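Local coordinates for protein fructose-bisphosphate aldolase (Slackia heliotrinireducens, PDB 4MOZ) that belongs to the DeoC/LacD family of aldolases, whose members are built on a closed eight-stranded parallel barrel of the TIM type, at residues 176-181 and 210-215; 199-204 and 234-239; 37-42 and 77-82; 98-103 and 172-177. All coordinates share one frame; numbering follows the deposited sequence. Where two conformers were deposited one is given.

How the interactions relate
All four contacts belong to one barrel fold; three involve the sheet or its interior, and interaction 2 joins a surrounding helix to the turn before strand 237-240. Interaction 3 pairs strands 37-41 and 79-82. Interaction 4 reaches from 99-102, the next strand, to 172-177; its centre is about 9 Å from that of interaction 3, and Met80 O and Leu100 N, 2.8 Å apart, join the two. Interaction 1 pairs the end of strand 172-177 with Lys210 of the next strand. Trp176 links three contacts: it belongs to interactions 1 and 4, and its CH2 lies 3.8 Å from Leu39 CD1 of interaction 3. Interaction 2, centred about 13 Å from interaction 1, sets Ala201 CB 3.7 Å from Ile177 CD1.

Interaction 1: residues 176-181 and 210-215; sequences WIYPRG and KVNPPV
Lys210 lays its CG over one face of the Trp176 indole, 3.7 Å from the centroid of the five-membered ring and 28° off the normal, which defines a CH-pi contact. Nearest in this pair are Trp176 CD1 and Lys210 CG, 3.4 Å apart. CG gets there by standing anti to the backbone N of Lys210 (chi1 156°). Farther out the chain bends at chi2 and again at chi4, and Lys210 CE passes 3.1 Å from Tyr178 OH. Its NZ turns back to donate to Val211 O at 2.9 Å, approaching from well above the carbonyl plane; toward Tyr178 OH the angle is too poor for a hydrogen bond. Asn212 crosses Tyr178 at about a right angle, yet its amide plane is inclined only 20° to the ring, with ND2 3.4 Å from Tyr178 CD1. Between the backbones, Ile177 N donates almost straight to Lys210 O at 2.9 Å. Next along, a single water accepts from Asn212 N and donates to Ile177 O where the backbones diverge. Trp176 and Lys210 thus form a parallel bridge at the C-terminal ends of neighbouring strands, the end of a TIM barrel where enzymes of this fold place their active sites.

Interaction 2: residues 199-204 and 234-239; sequences GVALCL and GRTGLV
Leu202 of helix 191-204 and Thr236, just before strand 237-240, carry the contact, and van der Waals packing accounts for all of it between the two segments. Thr236 OG1 lies 3.4 Å from Leu202 CA and 3.5 Å from Leu202 CD1, so the hydroxyl rests against the helix backbone and one leucine methyl. The other branch, Thr236 CG2, faces Ala201 CB at 4.4 Å. Leu202 CG stands anti to its backbone N (chi1 174°), and its two methyls spread over the turn that precedes Thr236: CD2 is 4.3 Å from Gly234 CA, and CD1 is 4.3 Å from Arg235 N. Gly234, at positive phi, is the first residue to leave helical geometry after helix 222-232.

The polar groups find their partners outside the two segments. Thr236 OG1 is anti to its own carbonyl carbon (chi1 -67°) and hydrogen-bonds to Ala206 O, just beyond helix 191-204. The Arg235 side chain leads away to a neighbouring subunit, forming a salt bridge with Asp93 and a hydrogen bond with Arg89 O of that subunit. Chemically, then, dispersion seats the helix on the turn, while the buried hydroxyl is satisfied by Ala206 O and Arg235 spends its charge on the subunit interface.

Interaction 3: residues 37-42 and 77-82; sequences LMLFAC and CGVMAG
Leu39 CG stands anti to its backbone N (chi1 -176°), while Val79 CG2 is set between its own backbone N and carbonyl carbon, and these torsions bring Leu39 CG and Val79 CG2 to 3.8 Å. The same valine methyl also meets Leu37 CD1, whose side chain crosses Val79 at about a right angle. Farther along this face, Leu39 CD2 reaches Ala81 CB at 4.1 Å. Leu100 and Trp176 pack on Leu39 and Ala81 here, which makes it the interior side of the barrel.

On the face of Phe40 and Met80, helix 66-74 covers the sheet. Cys77 SG approaches the Phe40 ring obliquely in a sulfur-aromatic contact, and Cys42 SG nears Met80 CE; both details are tentative, since Cys77 and Met80 were modelled in two conformers. Toward the strand starts, the chain of Met38, a selenomethionine, bends at chi2 and sets SE close to Cys77 CA.

The backbones pair as parallel strands, axes 4.8 Å apart and inclined by 35°. Phe40 N donates to Val79 O at 2.8 Å, almost straight. Ala81 N returns a bond to Phe40 O at 2.9 Å, and Cys42 N reaches Ala81 O at 2.8 Å. Met38 O takes Val79 N at 3.1 Å and, weakly, Gly78 N. The amides of Phe40 and Cys42 and those of Val79 and Ala81 alternate as donors, so these buried polar groups are satisfied by the neighbouring strand, and apolar side chains are left to fill both faces.

Interaction 4: residues 98-103 and 172-177; sequences NYLVKM and IVVLWI
Leu100 and Trp176 reach toward each other tip to tip, Leu100 CD2 meeting Trp176 CH2 at 3.7 Å in the plane of the indole, at its edge. This belongs to a wider apolar cluster. The other leucine methyl, Leu100 CD1, lies 3.9 Å from Val174 CG2 and 4.2 Å from Ile172 CD1, the leucine crossing both side chains at about a right angle.

A second kind of contact comes from Lys102. Its CG is anti to the backbone N, and the bend at chi2 (57°) brings CD to 4.1 Å from Trp176 CZ3. Lys102 CE then stands over the six-membered ring, 4.1 Å from the centroid and 19° off the normal, a CH-pi contact. It takes the face opposite the one that Lys210 covers. Lys102 NZ is 5.5 Å from the same centroid, at most a weak cation-pi attraction; its hydrogen bonds go to Thr144 OG1 and Asn104 O.

Strand 138-145 separates these two strands in the sheet, and their axes approach only to 8.6 Å, inclined by 50°. Side chains alone therefore meet across the barrel interior: the leucine abuts the indole at its edge and lysine methylenes cover its face, leaving the polar nitrogen to Thr144 and Asn104.

Interaction 1: residues 176-181 and 210-215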
loop_
_atom_site.group_PDB
_atom_site.type_symbol
_atom_site.label_atom_id
_atom_site.label_comp_id
_atom_site.label_asym_id
_atom_site.label_seq_id
_atom_site.Cartn_x
_atom_site.Cartn_y
_atom_site.Cartn_z
ATOM N N TRP C 176 9.564 -18.839 -12.250
ATOM C CA TRP C 176 10.920 -19.124 -11.810
ATOM C C TRP C 176 10.874 -19.156 -10.320
ATOM O O TRP C 176 10.435 -18.197 -9.696
ATOM C CB TRP C 176 11.864 -18.012 -12.225
ATOM C CG TRP C 176 12.299 -18.022 -13.664
ATOM C CD1 TRP C 176 13.577 -18.265 -14.155
ATOM C CD2 TRP C 176 11.479 -17.731 -14.851
ATOM N NE1 TRP C 176 13.602 -18.167 -15.521
ATOM C CE2 TRP C 176 12.377 -17.847 -16.004
ATOM C CE3 TRP C 176 10.144 -17.407 -15.065
ATOM C CZ2 TRP C 176 11.936 -17.639 -17.307
ATOM C CZ3 TRP C 176 9.706 -17.209 -16.380
ATOM C CH2 TRP C 176 10.584 -17.317 -17.476
ATOM N N ILE C 177 11.306 -20.250 -9.717
ATOM C CA ILE C 177 11.306 -20.306 -8.264
ATOM C C ILE C 177 12.686 -20.660 -7.730
ATOM O O ILE C 177 13.122 -21.809 -7.809
ATOM C CB ILE C 177 10.205 -21.231 -7.700
ATOM C CG1 ILE C 177 8.827 -20.801 -8.231
ATOM C CG2 ILE C 177 10.229 -21.192 -6.180
ATOM C CD1 ILE C 177 7.634 -21.428 -7.531
ATOM N N TYR C 178 13.368 -19.641 -7.210
ATOM C CA TYR C 178 14.711 -19.778 -6.673
ATOM C C TYR C 178 14.717 -19.415 -5.198
ATOM O O TYR C 178 14.838 -18.240 -4.855
ATOM C CB TYR C 178 15.676 -18.849 -7.405
ATOM C CG TYR C 178 15.806 -19.079 -8.891
ATOM C CD1 TYR C 178 16.049 -20.353 -9.408
ATOM C CD2 TYR C 178 15.730 -18.011 -9.779
ATOM C CE1 TYR C 178 16.187 -20.555 -10.770
ATOM C CE2 TYR C 178 15.869 -18.204 -11.140
ATOM C CZ TYR C 178 16.099 -19.473 -11.627
ATOM O OH TYR C 178 16.241 -19.655 -12.980
ATOM N N PRO C 179 14.570 -20.415 -4.313
ATOM C CA PRO C 179 14.676 -20.101 -2.893
ATOM C C PRO C 179 16.005 -19.412 -2.596
ATOM O O PRO C 179 17.076 -19.974 -2.825
ATOM C CB PRO C 179 14.580 -21.472 -2.226
ATOM C CG PRO C 179 13.721 -22.259 -3.162
ATOM C CD PRO C 179 14.139 -21.807 -4.537
ATOM N N ARG C 180 15.920 -18.175 -2.127
ATOM C CA ARG C 180 17.098 -17.355 -1.911
ATOM C C ARG C 180 16.887 -16.429 -0.729
ATOM O O ARG C 180 15.820 -15.834 -0.565
ATOM C CB ARG C 180 17.432 -16.540 -3.162
ATOM C CG ARG C 180 18.789 -15.848 -3.103
ATOM C CD ARG C 180 19.171 -15.244 -4.449
ATOM N NE ARG C 180 19.264 -16.266 -5.490
ATOM C CZ ARG C 180 19.165 -16.032 -6.797
ATOM N NH1 ARG C 180 18.971 -14.796 -7.251
ATOM N NH2 ARG C 180 19.260 -17.042 -7.654
ATOM N N GLY C 181 17.924 -16.307 0.087
ATOM C CA GLY C 181 17.876 -15.448 1.249
ATOM C C GLY C 181 18.752 -15.960 2.369
ATOM O O GLY C 181 19.227 -17.095 2.339
ATOM N N LYS C 210 10.263 -23.232 -13.363
ATOM C CA LYS C 210 11.692 -23.266 -13.633
ATOM C C LYS C 210 12.460 -23.267 -12.317
ATOM O O LYS C 210 12.305 -22.363 -11.507
ATOM C CB LYS C 210 12.093 -22.092 -14.550
ATOM C CG LYS C 210 13.544 -21.627 -14.489
ATOM C CD LYS C 210 14.582 -22.690 -14.807
ATOM C CE LYS C 210 15.973 -22.067 -14.835
ATOM N NZ LYS C 210 16.989 -22.843 -14.077
ATOM N N VAL C 211 13.268 -24.301 -12.112
ATOM C CA VAL C 211 14.084 -24.442 -10.903
ATOM C C VAL C 211 15.547 -24.653 -11.277
ATOM O O VAL C 211 15.860 -24.947 -12.426
ATOM C CB VAL C 211 13.621 -25.630 -10.016
ATOM C CG1 VAL C 211 12.232 -25.383 -9.438
ATOM C CG2 VAL C 211 13.663 -26.943 -10.791
ATOM N N ASN C 212 16.439 -24.494 -10.307
ATOM C CA ASN C 212 17.826 -24.900 -10.469
ATOM C C ASN C 212 17.937 -26.417 -10.427
ATOM O O ASN C 212 17.111 -27.077 -9.782
ATOM C CB ASN C 212 18.685 -24.318 -9.349
ATOM C CG ASN C 212 18.978 -22.852 -9.544
ATOM O OD1 ASN C 212 19.299 -22.415 -10.651
ATOM N ND2 ASN C 212 18.874 -22.080 -8.465
ATOM N N PRO C 213 18.952 -26.984 -11.109
ATOM C CA PRO C 213 19.217 -28.401 -10.883
ATOM C C PRO C 213 19.709 -28.620 -9.449
ATOM O O PRO C 213 20.525 -27.838 -8.959
ATOM C CB PRO C 213 20.320 -28.724 -11.901
ATOM C CG PRO C 213 20.958 -27.409 -12.215
ATOM C CD PRO C 213 19.857 -26.400 -12.118
ATOM N N PRO C 214 19.186 -29.653 -8.763
ATOM C CA PRO C 214 19.690 -29.980 -7.426
ATOM C C PRO C 214 21.083 -30.596 -7.487
ATOM O O PRO C 214 21.443 -31.202 -8.494
ATOM C CB PRO C 214 18.684 -31.012 -6.910
ATOM C CG PRO C 214 18.082 -31.610 -8.139
ATOM C CD PRO C 214 18.049 -30.507 -9.156
ATOM N N VAL C 215 21.861 -30.438 -6.419
ATOM C CA VAL C 215 23.168 -31.091 -6.326
ATOM C C VAL C 215 23.030 -32.619 -6.294
ATOM O O VAL C 215 21.988 -33.157 -5.897
ATOM C CB VAL C 215 23.983 -30.622 -5.091
ATOM C CG1 VAL C 215 24.371 -29.155 -5.220
ATOM C CG2 VAL C 215 23.226 -30.881 -3.792
HETATM O O HOH W 1 15.424 -23.682 -7.892
#

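Interaction 2: residues 199-204 and 234-239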
loop_
_atom_site.group_PDB
_atom_site.type_symbol
_atom_site.label_atom_id
_atom_site.label_comp_id
_atom_site.label_asym_id
_atom_site.label_seq_id
_atom_site.Cartn_x
_atom_site.Cartn_y
_atom_site.Cartn_z
ATOM N N GLY C 199 6.869 -27.826 -5.836
ATOM C CA GLY C 199 5.529 -28.021 -5.274
ATOM C C GLY C 199 4.745 -26.731 -5.074
ATOM O O GLY C 199 3.523 -26.703 -5.252
ATOM N N VAL C 200 5.447 -25.660 -4.710
ATOM C CA VAL C 200 4.808 -24.354 -4.518
ATOM C C VAL C 200 4.193 -23.849 -5.825
ATOM O O VAL C 200 3.059 -23.348 -5.835
ATOM C CB VAL C 200 5.789 -23.313 -3.933
ATOM C CG1 VAL C 200 5.218 -21.902 -4.018
ATOM C CG2 VAL C 200 6.131 -23.664 -2.492
ATOM N N ALA C 201 4.937 -24.004 -6.922
ATOM C CA ALA C 201 4.479 -23.560 -8.239
ATOM C C ALA C 201 3.136 -24.179 -8.617
ATOM O O ALA C 201 2.273 -23.502 -9.189
ATOM C CB ALA C 201 5.522 -23.866 -9.296
ATOM N N LEU C 202 2.969 -25.461 -8.300
ATOM C CA LEU C 202 1.687 -26.144 -8.494
ATOM C C LEU C 202 0.575 -25.496 -7.670
ATOM O O LEU C 202 -0.509 -25.216 -8.193
ATOM C CB LEU C 202 1.788 -27.635 -8.158
ATOM C CG LEU C 202 0.464 -28.422 -8.186
ATOM C CD1 LEU C 202 -0.174 -28.415 -9.569
ATOM C CD2 LEU C 202 0.673 -29.848 -7.717
ATOM N N CYS C 203 0.854 -25.247 -6.391
ATOM C CA CYS C 203 -0.146 -24.671 -5.496
ATOM C C CYS C 203 -0.606 -23.280 -5.937
ATOM O O CYS C 203 -1.768 -22.925 -5.750
ATOM C CB CYS C 203 0.363 -24.650 -4.061
ATOM S SG CYS C 203 0.605 -26.310 -3.388
ATOM N N LEU C 204 0.303 -22.503 -6.524
ATOM C CA LEU C 204 -0.057 -21.207 -7.103
ATOM C C LEU C 204 -0.792 -21.371 -8.438
ATOM O O LEU C 204 -1.496 -20.464 -8.876
ATOM C CB LEU C 204 1.179 -20.310 -7.263
ATOM C CG LEU C 204 1.939 -19.907 -5.989
ATOM C CD1 LEU C 204 3.272 -19.261 -6.332
ATOM C CD2 LEU C 204 1.117 -18.984 -5.095
ATOM N N GLY C 234 3.650 -32.217 -9.784
ATOM C CA GLY C 234 2.414 -32.825 -10.291
ATOM C C GLY C 234 2.079 -32.425 -11.717
ATOM O O GLY C 234 2.880 -32.632 -12.631
ATOM N N ARG C 235 0.901 -31.832 -11.904
ATOM C CA ARG C 235 0.457 -31.399 -13.232
ATOM C C ARG C 235 1.053 -30.068 -13.703
ATOM O O ARG C 235 0.657 -29.546 -14.745
ATOM C CB ARG C 235 -1.067 -31.363 -13.309
ATOM C CG ARG C 235 -1.701 -32.735 -13.448
ATOM C CD ARG C 235 -3.204 -32.617 -13.538
ATOM N NE ARG C 235 -3.820 -33.935 -13.627
ATOM C CZ ARG C 235 -5.124 -34.153 -13.755
ATOM N NH1 ARG C 235 -5.575 -35.399 -13.833
ATOM N NH2 ARG C 235 -5.978 -33.135 -13.807
ATOM N N THR C 236 1.988 -29.521 -12.929
ATOM C CA THR C 236 2.801 -28.386 -13.372
ATOM C C THR C 236 4.097 -28.957 -13.946
ATOM O O THR C 236 4.800 -29.711 -13.271
ATOM C CB THR C 236 3.096 -27.398 -12.212
ATOM O OG1 THR C 236 1.882 -26.760 -11.806
ATOM C CG2 THR C 236 4.101 -26.322 -12.627
ATOM N N GLY C 237 4.397 -28.612 -15.196
ATOM C CA GLY C 237 5.600 -29.097 -15.865
ATOM C C GLY C 237 6.843 -28.414 -15.336
ATOM O O GLY C 237 6.891 -27.188 -15.234
ATOM N N LEU C 238 7.849 -29.207 -14.988
ATOM C CA LEU C 238 9.091 -28.666 -14.455
ATOM C C LEU C 238 10.095 -28.457 -15.579
ATOM O O LEU C 238 10.321 -29.351 -16.396
ATOM C CB LEU C 238 9.662 -29.598 -13.386
ATOM C CG LEU C 238 11.006 -29.236 -12.746
ATOM C CD1 LEU C 238 11.069 -29.803 -11.336
ATOM C CD2 LEU C 238 12.184 -29.714 -13.588
ATOM N N VAL C 239 10.688 -27.272 -15.632
ATOM C CA VAL C 239 11.784 -27.038 -16.564
ATOM C C VAL C 239 13.037 -26.718 -15.772
ATOM O O VAL C 239 12.973 -26.114 -14.700
ATOM C CB VAL C 239 11.476 -25.964 -17.638
ATOM C CG1 VAL C 239 10.124 -26.223 -18.288
ATOM C CG2 VAL C 239 11.524 -24.563 -17.063
#

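Interaction 3: residues 37-42 and 77-82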
loop_
_atom_site.group_PDB
_atom_site.type_symbol
_atom_site.label_atom_id
_atom_site.label_comp_id
_atom_site.label_asym_id
_atom_site.label_seq_id
_atom_site.Cartn_x
_atom_site.Cartn_y
_atom_site.Cartn_z
ATOM N N LEU C 37 8.521 -27.736 -23.103
ATOM C CA LEU C 37 8.837 -26.314 -23.197
ATOM C C LEU C 37 10.323 -26.040 -23.368
ATOM O O LEU C 37 11.120 -26.291 -22.457
ATOM C CB LEU C 37 8.293 -25.537 -21.987
ATOM C CG LEU C 37 8.510 -24.014 -21.998
ATOM C CD1 LEU C 37 7.713 -23.345 -23.110
ATOM C CD2 LEU C 37 8.164 -23.399 -20.650
HETATM N N MSE C 38 10.680 -25.525 -24.541
HETATM C CA MSE C 38 12.021 -25.005 -24.791
HETATM C C MSE C 38 11.947 -23.493 -24.627
HETATM O O MSE C 38 11.402 -22.796 -25.486
HETATM C CB MSE C 38 12.506 -25.387 -26.197
HETATM C CG MSE C 38 13.987 -25.126 -26.459
HETATM SE SE MSE C 38 14.459 -23.220 -26.487
HETATM C CE MSE C 38 16.272 -23.360 -27.213
ATOM N N LEU C 39 12.478 -22.994 -23.513
ATOM C CA LEU C 39 12.413 -21.571 -23.187
ATOM C C LEU C 39 13.753 -20.874 -23.414
ATOM O O LEU C 39 14.773 -21.255 -22.831
ATOM C CB LEU C 39 11.931 -21.370 -21.741
ATOM C CG LEU C 39 11.717 -19.929 -21.249
ATOM C CD1 LEU C 39 10.540 -19.843 -20.290
ATOM C CD2 LEU C 39 12.973 -19.336 -20.612
ATOM N N PHE C 40 13.736 -19.855 -24.266
ATOM C CA PHE C 40 14.903 -19.014 -24.494
ATOM C C PHE C 40 14.791 -17.776 -23.598
ATOM O O PHE C 40 13.960 -16.887 -23.831
ATOM C CB PHE C 40 15.009 -18.661 -25.984
ATOM C CG PHE C 40 16.154 -17.743 -26.337
ATOM C CD1 PHE C 40 17.385 -17.831 -25.684
ATOM C CD2 PHE C 40 16.008 -16.809 -27.362
ATOM C CE1 PHE C 40 18.431 -16.988 -26.022
ATOM C CE2 PHE C 40 17.057 -15.966 -27.713
ATOM C CZ PHE C 40 18.269 -16.056 -27.040
ATOM N N ALA C 41 15.626 -17.750 -22.557
ATOM C CA ALA C 41 15.602 -16.695 -21.549
ATOM C C ALA C 41 16.407 -15.469 -21.983
ATOM O O ALA C 41 17.613 -15.556 -22.236
ATOM C CB ALA C 41 16.103 -17.231 -20.213
ATOM N N CYS C 42 15.725 -14.330 -22.062
ATOM C CA CYS C 42 16.328 -13.071 -22.501
ATOM C C CYS C 42 16.039 -11.938 -21.516
ATOM O O CYS C 42 15.902 -10.780 -21.911
ATOM C CB CYS C 42 15.801 -12.694 -23.890
ATOM S SG CYS C 42 16.197 -13.880 -25.193
ATOM N N CYS C 77 13.055 -22.224 -31.104
ATOM C CA CYS C 77 12.750 -22.075 -29.682
ATOM C C CYS C 77 11.254 -22.270 -29.470
ATOM O O CYS C 77 10.471 -22.128 -30.412
ATOM C CB CYS C 77 13.154 -20.681 -29.182
ATOM S SG CYS C 77 14.825 -20.129 -29.611
ATOM N N GLY C 78 10.860 -22.601 -28.240
ATOM C CA GLY C 78 9.449 -22.697 -27.880
ATOM C C GLY C 78 8.925 -21.301 -27.621
ATOM O O GLY C 78 8.064 -20.804 -28.357
ATOM N N VAL C 79 9.455 -20.668 -26.572
ATOM C CA VAL C 79 9.144 -19.275 -26.252
ATOM C C VAL C 79 10.406 -18.437 -26.032
ATOM O O VAL C 79 11.445 -18.953 -25.599
ATOM C CB VAL C 79 8.234 -19.123 -25.000
ATOM C CG1 VAL C 79 6.888 -19.804 -25.206
ATOM C CG2 VAL C 79 8.919 -19.637 -23.740
HETATM N N MSE C 80 10.311 -17.154 -26.359
HETATM C CA MSE C 80 11.323 -16.196 -25.959
HETATM C C MSE C 80 10.771 -15.413 -24.785
HETATM O O MSE C 80 9.735 -14.754 -24.903
HETATM C CB MSE C 80 11.670 -15.250 -27.102
HETATM C CG MSE C 80 12.710 -14.215 -26.718
HETATM SE SE MSE C 80 12.911 -12.863 -28.087
HETATM C CE MSE C 80 14.200 -11.707 -27.198
ATOM N N ALA C 81 11.460 -15.503 -23.652
ATOM C CA ALA C 81 11.049 -14.804 -22.432
ATOM C C ALA C 81 11.850 -13.524 -22.235
ATOM O O ALA C 81 13.083 -13.556 -22.189
ATOM C CB ALA C 81 11.184 -15.711 -21.217
ATOM N N GLY C 82 11.144 -12.400 -22.127
ATOM C CA GLY C 82 11.781 -11.105 -21.887
ATOM C C GLY C 82 10.840 -10.087 -21.276
ATOM O O GLY C 82 9.623 -10.301 -21.234
#

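Interaction 4: residues 98-103 and 172-177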
loop_
_atom_site.group_PDB
_atom_site.type_symbol
_atom_site.label_atom_id
_atom_site.label_comp_id
_atom_site.label_asym_id
_atom_site.label_seq_id
_atom_site.Cartn_x
_atom_site.Cartn_y
_atom_site.Cartn_z
ATOM N N ASN C 98 6.995 -16.743 -30.350
ATOM C CA ASN C 98 6.091 -16.875 -29.218
ATOM C C ASN C 98 6.716 -16.165 -28.026
ATOM O O ASN C 98 7.707 -16.640 -27.464
ATOM C CB ASN C 98 5.824 -18.348 -28.888
ATOM C CG ASN C 98 5.248 -19.125 -30.061
ATOM O OD1 ASN C 98 4.340 -18.660 -30.748
ATOM N ND2 ASN C 98 5.765 -20.325 -30.282
ATOM N N TYR C 99 6.144 -15.021 -27.656
ATOM C CA TYR C 99 6.683 -14.207 -26.563
ATOM C C TYR C 99 6.083 -14.553 -25.208
ATOM O O TYR C 99 4.865 -14.694 -25.065
ATOM C CB TYR C 99 6.512 -12.709 -26.850
ATOM C CG TYR C 99 7.360 -12.217 -28.004
ATOM C CD1 TYR C 99 8.738 -12.022 -27.849
ATOM C CD2 TYR C 99 6.788 -11.947 -29.250
ATOM C CE1 TYR C 99 9.516 -11.577 -28.905
ATOM C CE2 TYR C 99 7.558 -11.498 -30.313
ATOM C CZ TYR C 99 8.920 -11.315 -30.137
ATOM O OH TYR C 99 9.690 -10.869 -31.190
ATOM N N LEU C 100 6.968 -14.702 -24.225
ATOM C CA LEU C 100 6.581 -14.832 -22.832
ATOM C C LEU C 100 7.072 -13.581 -22.110
ATOM O O LEU C 100 8.285 -13.338 -22.024
ATOM C CB LEU C 100 7.213 -16.076 -22.215
ATOM C CG LEU C 100 6.698 -16.493 -20.834
ATOM C CD1 LEU C 100 5.660 -17.593 -20.969
ATOM C CD2 LEU C 100 7.847 -16.977 -19.968
ATOM N N VAL C 101 6.134 -12.782 -21.603
ATOM C CA VAL C 101 6.479 -11.530 -20.933
ATOM C C VAL C 101 6.862 -11.768 -19.472
ATOM O O VAL C 101 6.039 -12.202 -18.657
ATOM C CB VAL C 101 5.351 -10.483 -21.044
ATOM C CG1 VAL C 101 5.754 -9.186 -20.350
ATOM C CG2 VAL C 101 5.021 -10.218 -22.509
ATOM N N LYS C 102 8.124 -11.491 -19.161
ATOM C CA LYS C 102 8.632 -11.621 -17.805
ATOM C C LYS C 102 8.159 -10.427 -16.977
ATOM O O LYS C 102 8.625 -9.306 -17.167
ATOM C CB LYS C 102 10.160 -11.745 -17.816
ATOM C CG LYS C 102 10.805 -11.935 -16.450
ATOM C CD LYS C 102 10.252 -13.149 -15.718
ATOM C CE LYS C 102 11.244 -13.677 -14.697
ATOM N NZ LYS C 102 11.471 -12.703 -13.593
HETATM N N MSE C 103 7.230 -10.692 -16.061
HETATM C CA MSE C 103 6.491 -9.652 -15.336
HETATM C C MSE C 103 7.294 -8.918 -14.266
HETATM O O MSE C 103 7.036 -7.747 -13.997
HETATM C CB MSE C 103 5.238 -10.247 -14.693
HETATM C CG MSE C 103 4.254 -10.817 -15.680
HETATM SE SE MSE C 103 3.575 -9.484 -16.923
HETATM C CE MSE C 103 2.516 -8.406 -15.682
ATOM N N ILE C 172 -0.512 -18.788 -20.730
ATOM C CA ILE C 172 0.208 -19.747 -19.900
ATOM C C ILE C 172 1.075 -19.000 -18.883
ATOM O O ILE C 172 1.344 -17.807 -19.047
ATOM C CB ILE C 172 1.037 -20.766 -20.724
ATOM C CG1 ILE C 172 2.258 -20.102 -21.362
ATOM C CG2 ILE C 172 0.164 -21.464 -21.770
ATOM C CD1 ILE C 172 3.409 -21.055 -21.602
ATOM N N VAL C 173 1.488 -19.693 -17.824
ATOM C CA VAL C 173 2.312 -19.074 -16.792
ATOM C C VAL C 173 3.512 -19.936 -16.426
ATOM O O VAL C 173 3.364 -21.102 -16.056
ATOM C CB VAL C 173 1.507 -18.768 -15.512
ATOM C CG1 VAL C 173 2.386 -18.060 -14.487
ATOM C CG2 VAL C 173 0.285 -17.919 -15.833
ATOM N N VAL C 174 4.695 -19.341 -16.531
ATOM C CA VAL C 174 5.935 -19.966 -16.087
ATOM C C VAL C 174 6.432 -19.216 -14.850
ATOM O O VAL C 174 6.622 -17.998 -14.888
ATOM C CB VAL C 174 7.032 -19.928 -17.179
ATOM C CG1 VAL C 174 8.293 -20.643 -16.705
ATOM C CG2 VAL C 174 6.528 -20.535 -18.487
ATOM N N LEU C 175 6.633 -19.942 -13.754
ATOM C CA LEU C 175 7.217 -19.353 -12.562
ATOM C C LEU C 175 8.661 -19.801 -12.395
ATOM O O LEU C 175 8.951 -20.996 -12.429
ATOM C CB LEU C 175 6.402 -19.718 -11.319
ATOM C CG LEU C 175 4.954 -19.220 -11.236
ATOM C CD1 LEU C 175 4.300 -19.730 -9.960
ATOM C CD2 LEU C 175 4.876 -17.699 -11.308
ATOM N N TRP C 176 9.564 -18.839 -12.250
ATOM C CA TRP C 176 10.920 -19.124 -11.810
ATOM C C TRP C 176 10.874 -19.156 -10.320
ATOM O O TRP C 176 10.435 -18.197 -9.696
ATOM C CB TRP C 176 11.864 -18.012 -12.225
ATOM C CG TRP C 176 12.299 -18.022 -13.664
ATOM C CD1 TRP C 176 13.577 -18.265 -14.155
ATOM C CD2 TRP C 176 11.479 -17.731 -14.851
ATOM N NE1 TRP C 176 13.602 -18.167 -15.521
ATOM C CE2 TRP C 176 12.377 -17.847 -16.004
ATOM C CE3 TRP C 176 10.144 -17.407 -15.065
ATOM C CZ2 TRP C 176 11.936 -17.639 -17.307
ATOM C CZ3 TRP C 176 9.706 -17.209 -16.380
ATOM C CH2 TRP C 176 10.584 -17.317 -17.476
ATOM N N ILE C 177 11.306 -20.250 -9.717
ATOM C CA ILE C 177 11.306 -20.306 -8.264
ATOM C C ILE C 177 12.686 -20.660 -7.730
ATOM O O ILE C 177 13.122 -21.809 -7.809
ATOM C CB ILE C 177 10.205 -21.231 -7.700
ATOM C CG1 ILE C 177 8.827 -20.801 -8.231
ATOM C CG2 ILE C 177 10.229 -21.192 -6.180
ATOM C CD1 ILE C 177 7.634 -21.428 -7.531
#